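DUF3256 domain-containing protein (Porphyromonas gingivalis W83, PDB 2P3P) is of unknown function but probably sits at a membrane through a transmembrane helix and binds a metal ion, magnesium having been seen bound. Local coordinates at residues G57-L62 / I70-V75; V75-M80 / V95-H100. All coordinates share one frame; numbering follows the deposited sequence.

Contact 1. Residues G57-L62 / I70-V75; sequences GTVTFL and IQTSTV
Strands 58-62 and 70-72 run antiparallel, their axes 4.8 Å apart at closest approach and 168° between their directions, and T60 and Q71 form the hydrogen-bonded pair between them. T60 N reaches Q71 O at 3.1 Å and Q71 N returns to T60 O at 3.0 Å, each donor lying in the plane of the carbonyl it meets. Beyond this pair, toward G57, the strands part and water enters: one molecule donates to T58 O and, weakly, to Q71 O, while a second accepts from S73 N at 2.9 Å and donates weakly to T58 O. On the face of V59, F61 and I70, the isoleucine lies alongside both neighbours, all pointing the same way. Its CG2, anti to the backbone N, presses on V59 CG1 at 3.4 Å, tighter than ordinary van der Waals contact. Its other branch, extended to CD1 (chi2 179°), runs beside the F61 ring, CD1 meeting CE1 obliquely at 3.7 Å. I26 and V27 cover V59 and F61 on this side. On the opposite face, T60 OG1 stands between its own N and carbonyl carbon (chi1 65°) and touches Q71 CB at 3.2 Å, the two side chains crossing obliquely. In the turn after the strand, T72 OG1 bonds to G76 O and weakly accepts from T74 N and V75 N. The whole is a two-stranded beta hairpin within a meandering antiparallel sheet.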
loop_
_atom_site.group_PDB
_atom_site.type_symbol
_atom_site.label_atom_id
_atom_site.label_comp_id
_atom_site.label_asym_id
_atom_site.label_seq_id
_atom_site.Cartn_x
_atom_site.Cartn_y
_atom_site.Cartn_z
ATOM N N GLY A 57 -12.795 2.186 -17.620
ATOM C CA GLY A 57 -11.698 2.783 -16.899
ATOM C C GLY A 57 -10.319 2.500 -17.428
ATOM O O GLY A 57 -9.989 1.409 -17.933
ATOM N N THR A 58 -9.488 3.508 -17.248
ATOM C CA THR A 58 -8.155 3.485 -17.738
ATOM C C THR A 58 -7.276 2.923 -16.641
ATOM O O THR A 58 -7.433 3.281 -15.476
ATOM C CB THR A 58 -7.690 4.881 -18.023
ATOM O OG1 THR A 58 -7.760 5.655 -16.813
ATOM C CG2 THR A 58 -8.547 5.515 -19.084
ATOM N N VAL A 59 -6.332 2.084 -17.029
ATOM C CA VAL A 59 -5.414 1.470 -16.093
ATOM C C VAL A 59 -4.005 1.659 -16.635
ATOM O O VAL A 59 -3.782 1.423 -17.814
ATOM C CB VAL A 59 -5.761 -0.045 -15.936
ATOM C CG1 VAL A 59 -4.933 -0.677 -14.823
ATOM C CG2 VAL A 59 -7.267 -0.235 -15.666
ATOM N N THR A 60 -3.075 2.140 -15.797
ATOM C CA THR A 60 -1.661 2.145 -16.145
ATOM C C THR A 60 -0.906 1.113 -15.319
ATOM O O THR A 60 -1.178 0.922 -14.120
ATOM C CB THR A 60 -1.053 3.525 -15.937
ATOM O OG1 THR A 60 -1.093 3.849 -14.546
ATOM C CG2 THR A 60 -1.858 4.561 -16.714
ATOM N N PHE A 61 0.084 0.492 -15.937
ATOM C CA PHE A 61 0.887 -0.528 -15.293
ATOM C C PHE A 61 2.358 -0.145 -15.325
ATOM O O PHE A 61 2.838 0.338 -16.352
ATOM C CB PHE A 61 0.734 -1.859 -16.038
ATOM C CG PHE A 61 -0.642 -2.456 -15.992
ATOM C CD1 PHE A 61 -0.988 -3.339 -14.987
ATOM C CD2 PHE A 61 -1.588 -2.123 -16.931
ATOM C CE1 PHE A 61 -2.256 -3.895 -14.949
ATOM C CE2 PHE A 61 -2.851 -2.685 -16.888
ATOM C CZ PHE A 61 -3.169 -3.556 -15.876
ATOM N N LEU A 62 3.040 -0.323 -14.192
ATOM C CA LEU A 62 4.476 -0.432 -14.135
ATOM C C LEU A 62 4.788 -1.881 -13.790
ATOM O O LEU A 62 4.420 -2.342 -12.729
ATOM C CB LEU A 62 5.078 0.492 -13.078
ATOM C CG LEU A 62 4.876 1.989 -13.331
ATOM C CD1 LEU A 62 5.537 2.768 -12.205
ATOM C CD2 LEU A 62 5.420 2.402 -14.686
ATOM N N ILE A 70 0.100 -0.455 -10.225
ATOM C CA ILE A 70 -1.033 -0.171 -11.071
ATOM C C ILE A 70 -1.805 1.082 -10.582
ATOM O O ILE A 70 -2.089 1.225 -9.385
ATOM C CB ILE A 70 -1.955 -1.388 -11.063
ATOM C CG1 ILE A 70 -1.146 -2.672 -11.330
ATOM C CG2 ILE A 70 -2.996 -1.256 -12.089
ATOM C CD1 ILE A 70 -1.982 -3.912 -11.305
ATOM N N GLN A 71 -2.137 1.988 -11.493
ATOM C CA GLN A 71 -3.005 3.089 -11.179
ATOM C C GLN A 71 -4.337 2.865 -11.867
ATOM O O GLN A 71 -4.375 2.566 -13.061
ATOM C CB GLN A 71 -2.434 4.429 -11.653
ATOM C CG GLN A 71 -0.992 4.702 -11.111
ATOM C CD GLN A 71 -0.878 4.819 -9.578
ATOM O OE1 GLN A 71 0.198 4.550 -9.010
ATOM N NE2 GLN A 71 -1.960 5.199 -8.913
ATOM N N THR A 72 -5.416 3.001 -11.102
ATOM C CA THR A 72 -6.771 2.833 -11.621
ATOM C C THR A 72 -7.602 4.055 -11.309
ATOM O O THR A 72 -7.285 4.834 -10.388
ATOM C CB THR A 72 -7.507 1.651 -10.961
ATOM O OG1 THR A 72 -7.880 1.981 -9.605
ATOM C CG2 THR A 72 -6.683 0.385 -11.012
ATOM N N SER A 73 -8.717 4.181 -12.014
ATOM C CA SER A 73 -9.678 5.250 -11.741
ATOM C C SER A 73 -10.727 4.839 -10.705
ATOM O O SER A 73 -11.583 5.631 -10.339
ATOM C CB SER A 73 -10.376 5.679 -13.039
ATOM O OG SER A 73 -10.935 4.577 -13.743
ATOM N N THR A 74 -10.689 3.596 -10.240
ATOM C CA THR A 74 -11.772 3.100 -9.370
ATOM C C THR A 74 -11.266 2.900 -7.938
ATOM O O THR A 74 -11.643 3.636 -7.004
ATOM C CB THR A 74 -12.303 1.771 -9.918
ATOM O OG1 THR A 74 -11.213 0.867 -10.077
ATOM C CG2 THR A 74 -12.979 1.970 -11.261
ATOM N N VAL A 75 -10.348 1.943 -7.791
ATOM C CA VAL A 75 -9.840 1.533 -6.476
ATOM C C VAL A 75 -8.531 2.242 -6.057
ATOM O O VAL A 75 -7.996 2.017 -4.953
ATOM C CB VAL A 75 -9.591 0.027 -6.433
ATOM C CG1 VAL A 75 -10.911 -0.723 -6.601
ATOM C CG2 VAL A 75 -8.600 -0.375 -7.524
HETATM O O HOH W 1 -5.386 5.145 -14.444
HETATM O O HOH W 2 -9.855 1.911 -13.425
#

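Contact 2. Residues V75-M80 / V95-H100; sequences VGEVFM and VTTVLH
V75 lies in the turn before its strand, where its carbonyl O approaches T96 CG2 and V98 CG1. G76 follows with a positive phi (89°, psi -146°), its backbone close against strand 95-98, and G76 CA makes a CA-H...O contact with T97 O at 3.4 Å. E77 opens the ladder: its N bonds to T97 O at 2.9 Å from above the carbonyl plane, and T97 N answers to E77 O in plane. The E77 side chain, fully extended to CD, brings OE1 to a water at 2.8 Å that also donates to V95 O and accepts from T97 OG1. This one water thus joins both strands, while OE2 forms a salt bridge with R69 and T97 OG1 bonds to S105. Strands 77-84 and 90-98 form a beta hairpin of the large antiparallel sheet, with 164° between the directions of 77-80 and 95-98. V78, a non-hydrogen-bonded partner of T96, sets CG2 4.0 Å from T96 OG1, the two side chains lying side by side and pointing the same way. F79 N bonds to V95 O at 2.8 Å, and V95 N returns to F79 O at 2.7 Å, nearly along the C=O axis; the F79 side chain touches R69 of strand 67-72 and L159 of strand 155-159.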
loop_
_atom_site.group_PDB
_atom_site.type_symbol
_atom_site.label_atom_id
_atom_site.label_comp_id
_atom_site.label_asym_id
_atom_site.label_seq_id
_atom_site.Cartn_x
_atom_site.Cartn_y
_atom_site.Cartn_z
ATOM N N VAL A 75 -10.348 1.943 -7.791
ATOM C CA VAL A 75 -9.840 1.533 -6.476
ATOM C C VAL A 75 -8.531 2.242 -6.057
ATOM O O VAL A 75 -7.996 2.017 -4.953
ATOM C CB VAL A 75 -9.591 0.027 -6.433
ATOM C CG1 VAL A 75 -10.911 -0.723 -6.601
ATOM C CG2 VAL A 75 -8.600 -0.375 -7.524
ATOM N N GLY A 76 -7.999 3.077 -6.930
ATOM C CA GLY A 76 -6.768 3.784 -6.643
ATOM C C GLY A 76 -5.549 2.977 -7.085
ATOM O O GLY A 76 -5.581 2.313 -8.127
ATOM N N GLU A 77 -4.474 3.106 -6.323
ATOM C CA GLU A 77 -3.202 2.423 -6.608
ATOM C C GLU A 77 -3.174 1.020 -6.015
ATOM O O GLU A 77 -3.519 0.834 -4.858
ATOM C CB GLU A 77 -2.045 3.198 -5.995
ATOM C CG GLU A 77 -0.730 2.521 -6.212
ATOM C CD GLU A 77 0.414 3.315 -5.666
ATOM O OE1 GLU A 77 0.588 3.267 -4.416
ATOM O OE2 GLU A 77 1.112 3.957 -6.466
ATOM N N VAL A 78 -2.695 0.058 -6.802
ATOM C CA VAL A 78 -2.380 -1.293 -6.338
ATOM C C VAL A 78 -0.906 -1.542 -6.572
ATOM O O VAL A 78 -0.421 -1.445 -7.717
ATOM C CB VAL A 78 -3.220 -2.345 -7.125
ATOM C CG1 VAL A 78 -2.762 -3.846 -6.805
ATOM C CG2 VAL A 78 -4.678 -2.124 -6.957
ATOM N N PHE A 79 -0.196 -1.862 -5.483
ATOM C CA PHE A 79 1.231 -2.094 -5.537
ATOM C C PHE A 79 1.451 -3.478 -4.940
ATOM O O PHE A 79 0.959 -3.760 -3.871
ATOM C CB PHE A 79 1.976 -1.033 -4.759
ATOM C CG PHE A 79 3.447 -1.198 -4.799
ATOM C CD1 PHE A 79 4.173 -0.720 -5.898
ATOM C CD2 PHE A 79 4.119 -1.834 -3.769
ATOM C CE1 PHE A 79 5.586 -0.863 -5.956
ATOM C CE2 PHE A 79 5.524 -1.979 -3.823
ATOM C CZ PHE A 79 6.242 -1.513 -4.919
HETATM N N MSE A 80 2.126 -4.345 -5.664
HETATM C CA MSE A 80 2.297 -5.703 -5.174
HETATM C C MSE A 80 3.704 -6.189 -5.375
HETATM O O MSE A 80 4.412 -5.798 -6.344
HETATM C CB MSE A 80 1.327 -6.678 -5.861
HETATM C CG MSE A 80 1.620 -6.898 -7.288
HETATM SE SE MSE A 80 0.414 -8.247 -8.096
HETATM C CE MSE A 80 -1.175 -7.181 -8.062
ATOM N N VAL A 95 -0.602 -3.683 -1.624
ATOM C CA VAL A 95 -0.963 -2.471 -0.913
ATOM C C VAL A 95 -1.847 -1.681 -1.868
ATOM O O VAL A 95 -1.427 -1.321 -2.980
ATOM C CB VAL A 95 0.284 -1.615 -0.483
ATOM C CG1 VAL A 95 -0.157 -0.379 0.306
ATOM C CG2 VAL A 95 1.273 -2.416 0.313
ATOM N N THR A 96 -3.065 -1.420 -1.429
ATOM C CA THR A 96 -4.061 -0.768 -2.283
ATOM C C THR A 96 -4.446 0.527 -1.605
ATOM O O THR A 96 -4.909 0.515 -0.438
ATOM C CB THR A 96 -5.301 -1.633 -2.522
ATOM O OG1 THR A 96 -4.939 -2.910 -3.060
ATOM C CG2 THR A 96 -6.270 -0.914 -3.503
ATOM N N THR A 97 -4.264 1.636 -2.317
ATOM C CA THR A 97 -4.361 2.957 -1.751
ATOM C C THR A 97 -5.316 3.829 -2.544
ATOM O O THR A 97 -5.058 4.160 -3.728
ATOM C CB THR A 97 -2.968 3.678 -1.703
ATOM O OG1 THR A 97 -1.990 2.882 -1.035
ATOM C CG2 THR A 97 -3.109 5.021 -1.006
ATOM N N VAL A 98 -6.423 4.216 -1.912
ATOM C CA VAL A 98 -7.301 5.237 -2.532
ATOM C C VAL A 98 -6.563 6.586 -2.387
ATOM O O VAL A 98 -5.909 6.835 -1.373
ATOM C CB VAL A 98 -8.706 5.254 -1.897
ATOM C CG1 VAL A 98 -9.322 3.888 -1.967
ATOM C CG2 VAL A 98 -8.622 5.702 -0.469
ATOM N N LEU A 99 -6.605 7.431 -3.423
ATOM C CA LEU A 99 -5.758 8.647 -3.411
ATOM C C LEU A 99 -6.599 9.902 -3.127
ATOM O O LEU A 99 -6.049 10.951 -2.738
ATOM C CB LEU A 99 -4.953 8.782 -4.710
ATOM C CG LEU A 99 -3.998 7.649 -5.133
ATOM C CD1 LEU A 99 -3.586 7.867 -6.613
ATOM C CD2 LEU A 99 -2.754 7.519 -4.240
ATOM N N HIS A 100 -7.916 9.756 -3.272
ATOM C CA HIS A 100 -8.900 10.801 -3.071
ATOM C C HIS A 100 -10.189 10.157 -2.535
ATOM O O HIS A 100 -10.520 9.046 -2.961
ATOM C CB HIS A 100 -9.172 11.486 -4.397
ATOM C CG HIS A 100 -7.964 12.166 -4.949
ATOM N ND1 HIS A 100 -7.470 13.329 -4.406
ATOM C CD2 HIS A 100 -7.105 11.813 -5.941
ATOM C CE1 HIS A 100 -6.380 13.691 -5.061
ATOM N NE2 HIS A 100 -6.130 12.785 -5.989
HETATM O O HOH W 3 -0.481 1.446 -2.623
#

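From the N terminus, strand 58-64 turns back into strand 67-72, and contact 1 closes that tight hairpin. The chain then passes through S73-G76, with V75 common to both contacts, into strand 77-84; this strand pairs with 67-72, with a probable hydrogen bond from I70 N to V78 O. A further hairpin, 77-84 with 90-98, is closed by contact 2. The two loops follow in series, neither nesting nor crossing, their centres 9 Å apart. Each joins one pair, and the pairing of 67-72 with 77-84 links the two into four consecutive strands, between strand 47-52 beside contact 1 and strand 104-111 beside contact 2, where strand 155-159 of the four-stranded sheet also packs.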